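PDB 7AE5: phenolic acid decarboxylase from Sedimentibacter hydroxybenzoicus, which catalyses the reversible, non-oxidative decarboxylation of 4-hydroxybenzoate and 3,4-dihydroxybenzoate as an oxygen-sensitive, prenylated-FMN-dependent member of the UbiD family. Local coordinates for residues V327-Q332 with V343-T348; E335-V340 with A369-S374; I386-F391 with E398-A403. All blocks are in the same frame, centred on the assembly; numbering follows the deposited sequence.

How the contacts relate
All three contacts lie in the C-terminal domain of this UbiD-family enzyme, away from its annotated cofactor and metal sites, and all are built around one mixed five-stranded sheet. Contacts 1 and 2, with centres about 11 Å apart, share helix 323-336 and alternate along the chain; they touch where Leu329 CD1 packs on Leu372 CD1. Contact 3 follows both in sequence and sets helix 397-407 against strand 384-388, its centre about 16 Å from that of contact 1 and about 17 Å from that of contact 2. Ala369 CB meets Val387 CG2 between contacts 2 and 3. Helices 323-336, 364-372 and 397-407 thus clothe the sheet, and all three contacts border other subunits.

Contact 1: residues V327-Q332 with V343-T348; sequences VPLYKQ and VNAMYT
Val343 lays its CG2 methyl over the backbone of Tyr330, 3.6 Å from Tyr330 CA, where helix 323-336 packs on strand 340-347, the outermost strand within this chain of the mixed five-stranded sheet in the UbiD C-terminal domain. This is an alpha/beta layer: the helix leads by a short connection into the strand, and the axes of helix 327-332 and strand 343-347 run roughly antiparallel (145°), 7.8 Å apart at their closest. The same methyl lies 3.8 Å from Tyr330 CB, but the ring continues away from the strand, because CG stands anti to the backbone N (chi1 165°); there it meets Phe90 edge-to-face. The preceding residue, Leu329, reaches further along the strand. Its CB approaches Val343 CG1 at 4.2 Å, while its CD1 branch touches Ala345 CB. Val343 and Ala345, two residues apart, therefore present alternate side chains to the helix, and Val353 of the next strand adjoins both. Asn344, between them, points the other way. Its OD1 accepts the N-H of Met346 in an Asx turn. Asn344 ND2 gives a nearly straight bond to Tyr347 OH, 3.1 Å long at 169°.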
loop_
_atom_site.group_PDB
_atom_site.type_symbol
_atom_site.label_atom_id
_atom_site.label_comp_id
_atom_site.label_asym_id
_atom_site.label_seq_id
_atom_site.Cartn_x
_atom_site.Cartn_y
_atom_site.Cartn_z
ATOM N N VAL C 327 17.195 -29.444 0.373
ATOM C CA VAL C 327 18.196 -29.815 -0.632
ATOM C C VAL C 327 17.633 -29.772 -2.052
ATOM O O VAL C 327 18.303 -29.218 -2.939
ATOM C CB VAL C 327 18.826 -31.170 -0.282
ATOM C CG1 VAL C 327 19.662 -31.686 -1.444
ATOM C CG2 VAL C 327 19.684 -31.044 0.969
ATOM N N PRO C 328 16.447 -30.327 -2.343
ATOM C CA PRO C 328 15.925 -30.201 -3.716
ATOM C C PRO C 328 15.709 -28.763 -4.149
ATOM O O PRO C 328 16.058 -28.410 -5.281
ATOM C CB PRO C 328 14.606 -30.987 -3.664
ATOM C CG PRO C 328 14.790 -31.944 -2.547
ATOM C CD PRO C 328 15.585 -31.197 -1.524
ATOM N N LEU C 329 15.150 -27.917 -3.278
ATOM C CA LEU C 329 14.954 -26.516 -3.639
ATOM C C LEU C 329 16.285 -25.822 -3.892
ATOM O O LEU C 329 16.404 -25.003 -4.811
ATOM C CB LEU C 329 14.173 -25.790 -2.543
ATOM C CG LEU C 329 12.696 -26.158 -2.398
ATOM C CD1 LEU C 329 12.107 -25.528 -1.146
ATOM C CD2 LEU C 329 11.920 -25.729 -3.633
ATOM N N TYR C 330 17.300 -26.137 -3.083
ATOM C CA TYR C 330 18.624 -25.565 -3.298
ATOM C C TYR C 330 19.178 -25.954 -4.663
ATOM O O TYR C 330 19.779 -25.126 -5.357
ATOM C CB TYR C 330 19.570 -26.012 -2.181
ATOM C CG TYR C 330 21.034 -25.778 -2.472
ATOM C CD1 TYR C 330 21.598 -24.516 -2.338
ATOM C CD2 TYR C 330 21.857 -26.824 -2.876
ATOM C CE1 TYR C 330 22.939 -24.300 -2.603
ATOM C CE2 TYR C 330 23.198 -26.618 -3.144
ATOM C CZ TYR C 330 23.733 -25.355 -3.005
ATOM O OH TYR C 330 25.068 -25.147 -3.271
ATOM N N LYS C 331 18.975 -27.209 -5.071
ATOM C CA LYS C 331 19.487 -27.656 -6.362
ATOM C C LYS C 331 18.745 -26.992 -7.517
ATOM O O LYS C 331 19.349 -26.685 -8.550
ATOM C CB LYS C 331 19.394 -29.177 -6.467
ATOM C CG LYS C 331 20.435 -29.925 -5.648
ATOM C CD LYS C 331 20.361 -31.419 -5.911
ATOM C CE LYS C 331 21.401 -32.183 -5.110
ATOM N NZ LYS C 331 22.780 -31.662 -5.327
ATOM N N GLN C 332 17.436 -26.767 -7.367
ATOM C CA GLN C 332 16.685 -26.085 -8.416
ATOM C C GLN C 332 17.110 -24.628 -8.544
ATOM O O GLN C 332 17.249 -24.114 -9.659
ATOM C CB GLN C 332 15.182 -26.185 -8.147
ATOM C CG GLN C 332 14.697 -27.595 -7.853
ATOM C CD GLN C 332 13.212 -27.662 -7.548
ATOM O OE1 GLN C 332 12.601 -26.669 -7.158
ATOM N NE2 GLN C 332 12.627 -28.843 -7.709
ATOM N N VAL C 343 19.851 -23.048 1.105
ATOM C CA VAL C 343 18.411 -22.855 1.242
ATOM C C VAL C 343 17.963 -23.551 2.520
ATOM O O VAL C 343 18.200 -24.753 2.695
ATOM C CB VAL C 343 17.638 -23.394 0.027
ATOM C CG1 VAL C 343 16.137 -23.304 0.274
ATOM C CG2 VAL C 343 18.022 -22.625 -1.226
ATOM N N ASN C 344 17.326 -22.794 3.410
ATOM C CA ASN C 344 16.742 -23.314 4.643
ATOM C C ASN C 344 15.226 -23.271 4.466
ATOM O O ASN C 344 14.598 -22.228 4.668
ATOM C CB ASN C 344 17.208 -22.499 5.850
ATOM C CG ASN C 344 16.456 -22.840 7.131
ATOM O OD1 ASN C 344 15.665 -23.780 7.179
ATOM N ND2 ASN C 344 16.716 -22.073 8.185
ATOM N N ALA C 345 14.644 -24.408 4.089
ATOM C CA ALA C 345 13.207 -24.537 3.872
ATOM C C ALA C 345 12.581 -25.501 4.877
ATOM O O ALA C 345 11.727 -26.319 4.529
ATOM C CB ALA C 345 12.916 -24.991 2.443
ATOM N N MET C 346 12.992 -25.401 6.138
ATOM C CA MET C 346 12.672 -26.393 7.158
ATOM C C MET C 346 11.381 -26.119 7.919
ATOM O O MET C 346 11.050 -26.883 8.831
ATOM C CB MET C 346 13.818 -26.486 8.173
ATOM C CG MET C 346 15.179 -26.813 7.593
ATOM S SD MET C 346 16.413 -27.017 8.895
ATOM C CE MET C 346 15.764 -25.930 10.167
ATOM N N TYR C 347 10.645 -25.067 7.584
ATOM C CA TYR C 347 9.599 -24.552 8.462
ATOM C C TYR C 347 8.227 -24.798 7.848
ATOM O O TYR C 347 7.848 -24.143 6.870
ATOM C CB TYR C 347 9.850 -23.075 8.745
ATOM C CG TYR C 347 11.245 -22.861 9.286
ATOM C CD1 TYR C 347 11.647 -23.472 10.467
ATOM C CD2 TYR C 347 12.168 -22.081 8.606
ATOM C CE1 TYR C 347 12.925 -23.297 10.962
ATOM C CE2 TYR C 347 13.448 -21.900 9.096
ATOM C CZ TYR C 347 13.820 -22.510 10.273
ATOM O OH TYR C 347 15.093 -22.335 10.760
ATOM N N THR C 348 7.493 -25.741 8.437
ATOM C CA THR C 348 6.153 -26.129 7.997
ATOM C C THR C 348 6.158 -26.517 6.518
ATOM O O THR C 348 5.468 -25.927 5.684
ATOM C CB THR C 348 5.141 -25.017 8.280
ATOM O OG1 THR C 348 5.467 -24.384 9.524
ATOM C CG2 THR C 348 3.735 -25.595 8.371
#

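Contact 2: residues E335-V340 with A369-S374; sequences ETMPEV and AFRLLS
Arg371 and Met337 make the buried, snug half of this contact, where the chain leaving helix 323-336 passes helix 364-372 on the layer of helices beside the C-terminal domain's mixed sheet. Met337 SD lies 3.7 Å from Arg371 CB, and Met337 CE also rests on Arg371 CB, at 3.8 Å; the extended thioether crosses the aliphatic root of the arginine obliquely. Tyr364 and Val368 also touch the methionine, and Met379 of a third subunit packs on it. From Met337 a type I turn carries the chain to Val340 and into strand 340-347. The more exposed side holds Thr336, whose side chain crosses that of Arg371 at about a right angle, CG2 coming within 3.2 Å of Arg371 NH2. Arg371 bends at chi2 and chi3, bringing NE to Thr336 OG1 at 3.3 Å, a weak hydrogen bond with an N-H...O angle of only 121°. Exposed, poorly ordered Glu335 is modelled with OE2 4.8 Å from Arg371 NH2, its position uncertain. The firmer polar bond runs from Arg371 NH1 to Ser374 OG of the third subunit; with its reciprocal, it probably helps offset the closeness of the two subunits' Arg371 guanidinium groups.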
loop_
_atom_site.group_PDB
_atom_site.type_symbol
_atom_site.label_atom_id
_atom_site.label_comp_id
_atom_site.label_asym_id
_atom_site.label_seq_id
_atom_site.Cartn_x
_atom_site.Cartn_y
_atom_site.Cartn_z
ATOM N N GLU C 335 20.738 -24.339 -10.208
ATOM C CA GLU C 335 20.899 -24.638 -11.628
ATOM C C GLU C 335 21.029 -23.363 -12.453
ATOM O O GLU C 335 21.786 -23.321 -13.430
ATOM C CB GLU C 335 19.726 -25.490 -12.126
ATOM C CG GLU C 335 18.519 -24.690 -12.611
ATOM C CD GLU C 335 17.263 -25.525 -12.777
ATOM O OE1 GLU C 335 17.268 -26.707 -12.371
ATOM O OE2 GLU C 335 16.267 -24.989 -13.311
ATOM N N THR C 336 20.322 -22.303 -12.059
ATOM C CA THR C 336 20.324 -21.048 -12.793
ATOM C C THR C 336 20.924 -19.897 -12.005
ATOM O O THR C 336 21.128 -18.818 -12.574
ATOM C CB THR C 336 18.894 -20.678 -13.213
ATOM O OG1 THR C 336 18.006 -20.857 -12.101
ATOM C CG2 THR C 336 18.440 -21.554 -14.370
ATOM N N MET C 337 21.212 -20.094 -10.723
ATOM C CA MET C 337 21.734 -19.037 -9.857
ATOM C C MET C 337 22.849 -19.618 -9.007
ATOM O O MET C 337 22.660 -19.929 -7.825
ATOM C CB MET C 337 20.624 -18.445 -8.991
ATOM C CG MET C 337 19.576 -17.727 -9.805
ATOM S SD MET C 337 18.036 -17.512 -8.915
ATOM C CE MET C 337 17.391 -16.068 -9.740
ATOM N N PRO C 338 24.042 -19.780 -9.584
ATOM C CA PRO C 338 25.165 -20.338 -8.815
ATOM C C PRO C 338 25.572 -19.485 -7.624
ATOM O O PRO C 338 26.364 -19.952 -6.796
ATOM C CB PRO C 338 26.288 -20.424 -9.858
ATOM C CG PRO C 338 25.930 -19.348 -10.853
ATOM C CD PRO C 338 24.440 -19.444 -10.961
ATOM N N GLU C 339 25.048 -18.264 -7.503
ATOM C CA GLU C 339 25.355 -17.407 -6.365
ATOM C C GLU C 339 24.655 -17.850 -5.090
ATOM O O GLU C 339 25.023 -17.386 -4.007
ATOM C CB GLU C 339 24.968 -15.970 -6.693
ATOM C CG GLU C 339 25.821 -15.373 -7.786
ATOM C CD GLU C 339 25.116 -15.393 -9.125
ATOM O OE1 GLU C 339 25.595 -14.726 -10.063
ATOM O OE2 GLU C 339 24.068 -16.068 -9.236
ATOM N N VAL C 340 23.664 -18.733 -5.191
ATOM C CA VAL C 340 22.959 -19.199 -4.007
ATOM C C VAL C 340 23.876 -20.103 -3.194
ATOM O O VAL C 340 24.476 -21.049 -3.724
ATOM C CB VAL C 340 21.664 -19.919 -4.400
ATOM C CG1 VAL C 340 21.076 -20.639 -3.199
ATOM C CG2 VAL C 340 20.668 -18.921 -4.969
ATOM N N ALA C 369 14.397 -14.823 -4.808
ATOM C CA ALA C 369 13.100 -15.168 -4.238
ATOM C C ALA C 369 12.078 -15.461 -5.328
ATOM O O ALA C 369 11.293 -16.410 -5.213
ATOM C CB ALA C 369 12.609 -14.042 -3.330
ATOM N N PHE C 370 12.071 -14.653 -6.395
ATOM C CA PHE C 370 11.183 -14.921 -7.524
ATOM C C PHE C 370 11.405 -16.323 -8.078
ATOM O O PHE C 370 10.447 -17.005 -8.461
ATOM C CB PHE C 370 11.394 -13.886 -8.631
ATOM C CG PHE C 370 10.931 -12.500 -8.276
ATOM C CD1 PHE C 370 9.933 -12.302 -7.337
ATOM C CD2 PHE C 370 11.487 -11.394 -8.899
ATOM C CE1 PHE C 370 9.505 -11.027 -7.017
ATOM C CE2 PHE C 370 11.065 -10.115 -8.585
ATOM C CZ PHE C 370 10.071 -9.931 -7.643
ATOM N N ARG C 371 12.662 -16.767 -8.128
ATOM C CA ARG C 371 12.951 -18.103 -8.637
ATOM C C ARG C 371 12.378 -19.174 -7.716
ATOM O O ARG C 371 11.763 -20.140 -8.181
ATOM C CB ARG C 371 14.459 -18.288 -8.813
ATOM C CG ARG C 371 14.825 -19.518 -9.628
ATOM C CD ARG C 371 14.019 -19.578 -10.917
ATOM N NE ARG C 371 14.769 -20.168 -12.021
ATOM C CZ ARG C 371 14.745 -19.726 -13.272
ATOM N NH1 ARG C 371 14.055 -18.650 -13.615
ATOM N NH2 ARG C 371 15.429 -20.381 -14.204
ATOM N N LEU C 372 12.564 -19.013 -6.403
ATOM C CA LEU C 372 11.988 -19.964 -5.457
ATOM C C LEU C 372 10.473 -20.000 -5.576
ATOM O O LEU C 372 9.865 -21.075 -5.625
ATOM C CB LEU C 372 12.390 -19.608 -4.029
ATOM C CG LEU C 372 11.754 -20.574 -3.025
ATOM C CD1 LEU C 372 12.743 -21.657 -2.607
ATOM C CD2 LEU C 372 11.194 -19.838 -1.819
ATOM N N LEU C 373 9.845 -18.826 -5.624
ATOM C CA LEU C 373 8.401 -18.751 -5.788
ATOM C C LEU C 373 7.940 -19.218 -7.161
ATOM O O LEU C 373 6.739 -19.155 -7.442
ATOM C CB LEU C 373 7.918 -17.323 -5.531
ATOM C CG LEU C 373 8.149 -16.812 -4.107
ATOM C CD1 LEU C 373 7.893 -15.318 -4.015
ATOM C CD2 LEU C 373 7.277 -17.568 -3.120
ATOM N N SER C 374 8.848 -19.683 -8.021
ATOM C CA SER C 374 8.458 -20.265 -9.298
ATOM C C SER C 374 8.885 -21.724 -9.444
ATOM O O SER C 374 8.847 -22.260 -10.558
ATOM C CB SER C 374 8.999 -19.427 -10.463
ATOM O OG SER C 374 10.329 -18.996 -10.241
#

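Contact 3: residues I386-F391 with E398-A403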
loop_
_atom_site.group_PDB
_atom_site.type_symbol
_atom_site.label_atom_id
_atom_site.label_comp_id
_atom_site.label_asym_id
_atom_site.label_seq_id
_atom_site.Cartn_x
_atom_site.Cartn_y
_atom_site.Cartn_z
ATOM N N ILE C 386 12.866 -15.159 3.123
ATOM C CA ILE C 386 13.892 -14.243 3.607
ATOM C C ILE C 386 15.187 -14.556 2.875
ATOM O O ILE C 386 15.610 -15.716 2.821
ATOM C CB ILE C 386 14.082 -14.361 5.129
ATOM C CG1 ILE C 386 12.745 -14.188 5.853
ATOM C CG2 ILE C 386 15.102 -13.344 5.621
ATOM C CD1 ILE C 386 12.764 -14.666 7.285
ATOM N N VAL C 387 15.815 -13.527 2.313
ATOM C CA VAL C 387 17.082 -13.665 1.605
ATOM C C VAL C 387 18.159 -12.943 2.401
ATOM O O VAL C 387 18.000 -11.769 2.750
ATOM C CB VAL C 387 16.999 -13.118 0.170
ATOM C CG1 VAL C 387 18.261 -13.472 -0.595
ATOM C CG2 VAL C 387 15.772 -13.673 -0.536
ATOM N N VAL C 388 19.254 -13.647 2.684
ATOM C CA VAL C 388 20.365 -13.107 3.451
ATOM C C VAL C 388 21.640 -13.236 2.620
ATOM O O VAL C 388 21.674 -13.911 1.590
ATOM C CB VAL C 388 20.526 -13.806 4.815
ATOM C CG1 VAL C 388 19.253 -13.659 5.642
ATOM C CG2 VAL C 388 20.867 -15.275 4.614
ATOM N N ASP C 389 22.697 -12.577 3.091
ATOM C CA ASP C 389 23.948 -12.548 2.350
ATOM C C ASP C 389 24.670 -13.892 2.443
ATOM O O ASP C 389 24.277 -14.800 3.181
ATOM C CB ASP C 389 24.856 -11.430 2.860
ATOM C CG ASP C 389 24.335 -10.051 2.514
ATOM O OD1 ASP C 389 24.059 -9.806 1.320
ATOM O OD2 ASP C 389 24.214 -9.210 3.431
ATOM N N GLU C 390 25.762 -13.995 1.682
ATOM C CA GLU C 390 26.459 -15.267 1.530
ATOM C C GLU C 390 27.120 -15.719 2.826
ATOM O O GLU C 390 27.250 -16.925 3.063
ATOM C CB GLU C 390 27.492 -15.158 0.407
ATOM C CG GLU C 390 28.655 -14.220 0.709
ATOM C CD GLU C 390 28.387 -12.785 0.277
ATOM O OE1 GLU C 390 27.215 -12.453 -0.006
ATOM O OE2 GLU C 390 29.351 -11.990 0.223
ATOM N N PHE C 391 27.534 -14.783 3.675
ATOM C CA PHE C 391 28.234 -15.127 4.905
ATOM C C PHE C 391 27.294 -15.433 6.063
ATOM O O PHE C 391 27.761 -15.870 7.120
ATOM C CB PHE C 391 29.187 -13.994 5.310
ATOM C CG PHE C 391 28.520 -12.654 5.427
ATOM C CD1 PHE C 391 28.395 -11.831 4.321
ATOM C CD2 PHE C 391 28.013 -12.221 6.641
ATOM C CE1 PHE C 391 27.781 -10.598 4.424
ATOM C CE2 PHE C 391 27.393 -10.991 6.748
ATOM C CZ PHE C 391 27.273 -10.182 5.637
ATOM N N GLU C 398 19.439 -16.972 14.901
ATOM C CA GLU C 398 20.006 -15.807 15.573
ATOM C C GLU C 398 20.785 -14.937 14.593
ATOM O O GLU C 398 20.780 -13.705 14.702
ATOM C CB GLU C 398 20.898 -16.254 16.733
ATOM C CG GLU C 398 20.130 -16.830 17.913
ATOM C CD GLU C 398 19.756 -18.288 17.716
ATOM O OE1 GLU C 398 18.867 -18.778 18.445
ATOM O OE2 GLU C 398 20.347 -18.944 16.830
ATOM N N GLN C 399 21.459 -15.565 13.626
ATOM C CA GLN C 399 22.126 -14.819 12.563
ATOM C C GLN C 399 21.126 -14.176 11.610
ATOM O O GLN C 399 21.365 -13.070 11.113
ATOM C CB GLN C 399 23.066 -15.742 11.789
ATOM C CG GLN C 399 24.452 -15.847 12.387
ATOM C CD GLN C 399 25.553 -15.603 11.366
ATOM O OE1 GLN C 399 25.920 -16.499 10.602
ATOM N NE2 GLN C 399 26.091 -14.387 11.354
ATOM N N VAL C 400 20.011 -14.856 11.339
ATOM C CA VAL C 400 18.988 -14.296 10.461
ATOM C C VAL C 400 18.310 -13.104 11.125
ATOM O O VAL C 400 17.988 -12.109 10.462
ATOM C CB VAL C 400 17.975 -15.386 10.070
ATOM C CG1 VAL C 400 16.885 -14.812 9.174
ATOM C CG2 VAL C 400 18.684 -16.546 9.384
ATOM N N MET C 401 18.078 -13.184 12.440
ATOM C CA MET C 401 17.505 -12.055 13.168
ATOM C C MET C 401 18.388 -10.821 13.038
ATOM O O MET C 401 17.896 -9.715 12.782
ATOM C CB MET C 401 17.315 -12.420 14.642
ATOM C CG MET C 401 16.004 -13.124 14.969
ATOM S SD MET C 401 14.551 -12.362 14.224
ATOM C CE MET C 401 14.569 -10.748 15.002
ATOM N N TRP C 402 19.701 -10.994 13.217
ATOM C CA TRP C 402 20.633 -9.887 13.035
ATOM C C TRP C 402 20.494 -9.278 11.647
ATOM O O TRP C 402 20.388 -8.056 11.498
ATOM C CB TRP C 402 22.068 -10.366 13.265
ATOM C CG TRP C 402 23.104 -9.374 12.814
ATOM C CD1 TRP C 402 23.446 -8.208 13.434
ATOM C CD2 TRP C 402 23.915 -9.457 11.636
ATOM N NE1 TRP C 402 24.430 -7.564 12.721
ATOM C CE2 TRP C 402 24.732 -8.309 11.611
ATOM C CE3 TRP C 402 24.032 -10.390 10.601
ATOM C CZ2 TRP C 402 25.654 -8.070 10.593
ATOM C CZ3 TRP C 402 24.946 -10.151 9.591
ATOM C CH2 TRP C 402 25.746 -9.001 9.595
ATOM N N ALA C 403 20.480 -10.125 10.615
ATOM C CA ALA C 403 20.362 -9.626 9.249
ATOM C C ALA C 403 19.041 -8.899 9.039
ATOM O O ALA C 403 18.975 -7.918 8.289
ATOM C CB ALA C 403 20.507 -10.779 8.257
#
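Phe391 and Trp402 are swung together by their first torsions: Phe391 CG sits between its backbone N and carbonyl carbon (chi1 54°), bringing the ring toward the helix, while Trp402 CG lies opposite its own N (chi1 168°), bringing the far end of the indole to Phe391. Phe391 CE2 then meets the six-membered end of the indole, 3.8 Å from both Trp402 CZ3 and Trp402 CH2. Each ring offers its edge, with the touching atom near the plane of the other, and the side chains cross at about a right angle, so this is edge contact without stacking over a face. Leu457, from a loop much later in the chain, touches both rings.

The second cluster lies further into the domain, where helix 397-407 packs on strand 384-388 in an alpha/beta layer of the UbiD C-terminal domain; the axes of segments 398-403 and 386-388 cross at 89°. Two residues apart on the strand, Ile386 and Val388 both direct their side chains to the helix. Val400 CG1 stands near both, 4.2 Å from Ile386 CG2 and 4.4 Å from Val388 CG1. Val388 CG1 also reaches Ala403 CB at 4.1 Å. Ala403, three residues on from Val400, is where the backbones are nearest, with the CA atoms of Val388 and Ala403 6.8 Å apart.

Polar groups are settled around this apolar join. Gln399 OE1 accepts from the backbone N of Asp393, in the connection between the segments, and Gln399 NE2 bonds Pro313 O of a second subunit. Trp402 NE1 likewise donates to Pro280 O of that subunit. No hydrogen bond spans the two segments: aliphatic and aromatic packing holds the helix to the strand and the loop after it, while the polar ends of Gln399 and Trp402 tie the same helix to the neighbouring subunit.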